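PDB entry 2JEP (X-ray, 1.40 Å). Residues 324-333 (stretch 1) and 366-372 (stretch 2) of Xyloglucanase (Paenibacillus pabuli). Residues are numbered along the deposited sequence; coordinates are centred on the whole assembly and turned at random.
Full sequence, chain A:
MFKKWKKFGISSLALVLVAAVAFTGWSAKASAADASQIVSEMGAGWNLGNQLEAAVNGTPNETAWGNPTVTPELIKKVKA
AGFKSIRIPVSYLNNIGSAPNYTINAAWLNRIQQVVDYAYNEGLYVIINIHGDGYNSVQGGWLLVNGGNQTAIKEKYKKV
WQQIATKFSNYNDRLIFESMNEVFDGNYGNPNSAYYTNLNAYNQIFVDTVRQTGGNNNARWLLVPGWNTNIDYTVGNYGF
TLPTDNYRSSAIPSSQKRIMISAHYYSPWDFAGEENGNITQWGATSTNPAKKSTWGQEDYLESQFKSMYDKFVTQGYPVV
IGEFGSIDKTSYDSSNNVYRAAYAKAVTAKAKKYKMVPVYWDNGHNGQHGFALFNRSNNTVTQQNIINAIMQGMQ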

# COMPACT_ATOMS: atom_id res chain seq x y z
N PHE A 324 -7.23 -1.94 0.28
CA PHE A 324 -8.68 -1.81 0.28
C PHE A 324 -9.21 -2.84 1.29
O PHE A 324 -8.54 -3.82 1.60
CB PHE A 324 -9.29 -2.07 -1.10
CG PHE A 324 -9.29 -3.52 -1.51
CD1 PHE A 324 -8.20 -4.07 -2.12
CD2 PHE A 324 -10.40 -4.32 -1.32
CE1 PHE A 324 -8.19 -5.41 -2.46
CE2 PHE A 324 -10.39 -5.64 -1.67
CZ PHE A 324 -9.30 -6.20 -2.24
N GLY A 325 -10.45 -2.66 1.74
CA GLY A 325 -11.09 -3.61 2.62
C GLY A 325 -12.15 -2.96 3.47
O GLY A 325 -12.35 -1.73 3.44
N SER A 326 -12.83 -3.78 4.28
CA SER A 326 -13.88 -3.32 5.17
C SER A 326 -13.79 -3.99 6.53
O SER A 326 -13.46 -5.19 6.63
CB SER A 326 -15.25 -3.48 4.53
OG SER A 326 -15.53 -4.83 4.21
N ILE A 327 -14.09 -3.23 7.56
CA ILE A 327 -13.96 -3.73 8.92
C ILE A 327 -15.12 -4.63 9.35
O ILE A 327 -16.27 -4.47 8.91
CB ILE A 327 -13.78 -2.59 9.95
CG1 ILE A 327 -15.02 -1.66 10.04
CG2 ILE A 327 -12.49 -1.84 9.66
CD1 ILE A 327 -14.93 -0.67 11.14
N ASP A 328 -14.81 -5.54 10.28
CA ASP A 328 -15.78 -6.53 10.76
C ASP A 328 -16.82 -5.89 11.66
O ASP A 328 -16.51 -5.47 12.78
CB ASP A 328 -15.02 -7.63 11.50
CG ASP A 328 -15.89 -8.79 11.96
OD1 ASP A 328 -17.11 -8.61 12.09
OD2 ASP A 328 -15.28 -9.87 12.21
N LYS A 329 -18.05 -5.83 11.15
CA LYS A 329 -19.20 -5.26 11.87
C LYS A 329 -20.23 -6.33 12.20
O LYS A 329 -21.40 -6.00 12.42
CB LYS A 329 -19.82 -4.08 11.10
CG LYS A 329 -18.87 -2.92 10.96
CD LYS A 329 -19.53 -1.72 10.33
CE LYS A 329 -18.57 -0.58 10.12
NZ LYS A 329 -19.30 0.70 9.83
N THR A 330 -19.81 -7.60 12.26
CA THR A 330 -20.74 -8.67 12.62
C THR A 330 -21.29 -8.55 14.05
O THR A 330 -22.34 -9.13 14.33
CB THR A 330 -20.11 -10.06 12.46
OG1 THR A 330 -18.94 -10.18 13.29
CG2 THR A 330 -19.78 -10.36 11.01
N SER A 331 -20.63 -7.76 14.90
CA SER A 331 -21.13 -7.47 16.25
C SER A 331 -22.32 -6.51 16.23
O SER A 331 -23.03 -6.37 17.23
CB SER A 331 -20.04 -6.89 17.15
OG SER A 331 -19.56 -5.65 16.68
N TYR A 332 -22.52 -5.84 15.10
CA TYR A 332 -23.63 -4.89 14.93
C TYR A 332 -24.73 -5.47 14.04
O TYR A 332 -25.91 -5.18 14.26
CB TYR A 332 -23.11 -3.61 14.29
CG TYR A 332 -21.97 -2.91 15.04
CD1 TYR A 332 -22.18 -2.25 16.24
CD2 TYR A 332 -20.70 -2.87 14.52
CE1 TYR A 332 -21.14 -1.58 16.88
CE2 TYR A 332 -19.67 -2.24 15.14
CZ TYR A 332 -19.89 -1.58 16.33
OH TYR A 332 -18.88 -0.88 16.94
N ASP A 333 -24.35 -6.19 13.00
CA ASP A 333 -25.26 -6.73 11.98
C ASP A 333 -24.76 -8.13 11.66
O ASP A 333 -23.68 -8.29 11.10
CB ASP A 333 -25.21 -5.83 10.75
CG ASP A 333 -26.09 -6.29 9.60
OD1 ASP A 333 -26.57 -7.46 9.63
OD2 ASP A 333 -26.25 -5.50 8.65
N ASN A 366 -8.68 -10.18 14.29
CA ASN A 366 -9.90 -10.95 14.16
C ASN A 366 -10.76 -10.56 15.33
O ASN A 366 -10.45 -10.90 16.48
CB ASN A 366 -9.58 -12.45 14.21
CG ASN A 366 -8.82 -12.91 12.98
OD1 ASN A 366 -9.39 -13.03 11.92
ND2 ASN A 366 -7.49 -13.07 13.11
N GLY A 367 -11.84 -9.84 15.06
CA GLY A 367 -12.73 -9.38 16.09
C GLY A 367 -13.37 -8.07 15.67
O GLY A 367 -13.38 -7.72 14.50
N GLN A 368 -13.91 -7.36 16.64
CA GLN A 368 -14.70 -6.19 16.34
C GLN A 368 -13.83 -5.13 15.65
O GLN A 368 -12.80 -4.72 16.18
CB GLN A 368 -15.34 -5.61 17.62
CG GLN A 368 -16.25 -4.45 17.31
CD GLN A 368 -16.90 -3.87 18.55
OE1 GLN A 368 -16.22 -3.34 19.44
NE2 GLN A 368 -18.22 -3.99 18.63
N HIS A 369 -14.26 -4.71 14.46
CA HIS A 369 -13.59 -3.73 13.64
C HIS A 369 -12.32 -4.26 12.98
O HIS A 369 -11.52 -3.48 12.47
CB HIS A 369 -13.30 -2.42 14.39
CG HIS A 369 -14.45 -1.86 15.16
ND1 HIS A 369 -14.29 -1.34 16.42
CD2 HIS A 369 -15.76 -1.73 14.86
CE1 HIS A 369 -15.47 -0.93 16.87
NE2 HIS A 369 -16.38 -1.15 15.94
N GLY A 370 -12.15 -5.57 12.97
CA GLY A 370 -10.96 -6.17 12.38
C GLY A 370 -11.01 -6.26 10.87
O GLY A 370 -12.07 -6.21 10.24
N PHE A 371 -9.83 -6.42 10.29
CA PHE A 371 -9.68 -6.65 8.85
C PHE A 371 -9.12 -8.04 8.50
O PHE A 371 -8.98 -8.36 7.32
CB PHE A 371 -8.72 -5.64 8.22
CG PHE A 371 -9.23 -4.24 8.06
CD1 PHE A 371 -9.94 -3.89 6.92
CD2 PHE A 371 -8.88 -3.25 8.95
CE1 PHE A 371 -10.31 -2.57 6.70
CE2 PHE A 371 -9.25 -1.93 8.74
CZ PHE A 371 -9.96 -1.60 7.60
N ALA A 372 -8.75 -8.85 9.47
CA ALA A 372 -8.02 -10.05 9.17
C ALA A 372 -8.82 -11.10 8.40
O ALA A 372 -10.01 -11.30 8.65
CB ALA A 372 -7.53 -10.66 10.47
O HOH W 1 -12.58 -10.04 12.22

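Two loops, neither with regular helix or strand, are joined at Asp328, whose main chain is gripped at both its polar atoms by the other stretch although no sheet is formed. Asp328 N donates to Gly370 O (2.8 Å) and Asp328 O accepts from His369 N (2.9 Å), so the two backbones meet where the CA atoms of Asp328 and His369 lie 4.6 Å apart. The acceptor Gly370 O also receives a CA-H...O contact from Ile327 CA (3.4 Å).

The partner of Asp328 is a type II beta turn from Gly367 to Gly370, closed by its own hydrogen bond from Gly370 N to Gly367 O (2.9 Å). His369, with phi/psi of 74/15, holds the left-handed position of this turn and still presents its N outward to Asp328 O. Gly367 has backbone angles that would jam a CB against the carbonyl O of the preceding residue, so glycine suits this place regardless of the contact. At Gly370 a CB would be crowded by Gly367 O, at 3.0 Å.

The Asp328 side chain points toward the turn, its CB 3.4 Å from Gly367 O, and its two carboxylate oxygens have different partners. OD1 turns back to its own loop, accepting from Thr330 N (2.9 Å) and Thr330 OG1 (2.7 Å), which braces the bend after Asp328. OD2 accepts from water 1 (2.7 Å to the water O), and that water in turn accepts from Gly367 N (2.9 Å to the water O), extending the grip to the start of the turn. A short acidic side chain can thus serve both loops.

Farther along, Tyr332 and His369 meet through their polar ends. Tyr332 OH and His369 NE2 are hydrogen-bonded at 2.7 Å; either could be the donor. The CA-to-CB bond of His369 points away overall and that of Tyr332 sideways, but the ends of both side chains come nearer the opposing stretch. Their rings meet rim to rim, centroids 5.7 Å apart and planes at 24°, as suits a bond between edge atoms. Beside them the extended Gln368 (chi1 and chi2 both t) brings its amide to Ser331: Gln368 NE2 donates to Ser331 OG (2.9 Å) in a nearly straight bond of 166°. Both residues are exposed, and polar side chains fit there. The bend that places Ser331 and Tyr332 is secured by Tyr332 N donating to Lys329 O (2.9 Å).

The apolar part lies at the other end. Buried Ile327 sets its CG2 over one face of the Phe371 ring, 3.6 Å from the centroid, in a CH-pi contact; the nearest ring atom to CG2 is CZ, at 3.3 Å. A branched aliphatic chain can cover the ring with this methyl while its CD1 reaches His369 CD2 (4.0 Å). The ring's edge faces the main chain of Gly325 and Ser326, with Phe371 CE1 3.7 Å from Gly325 C. In all, 490 Å² is buried, summed over both sides.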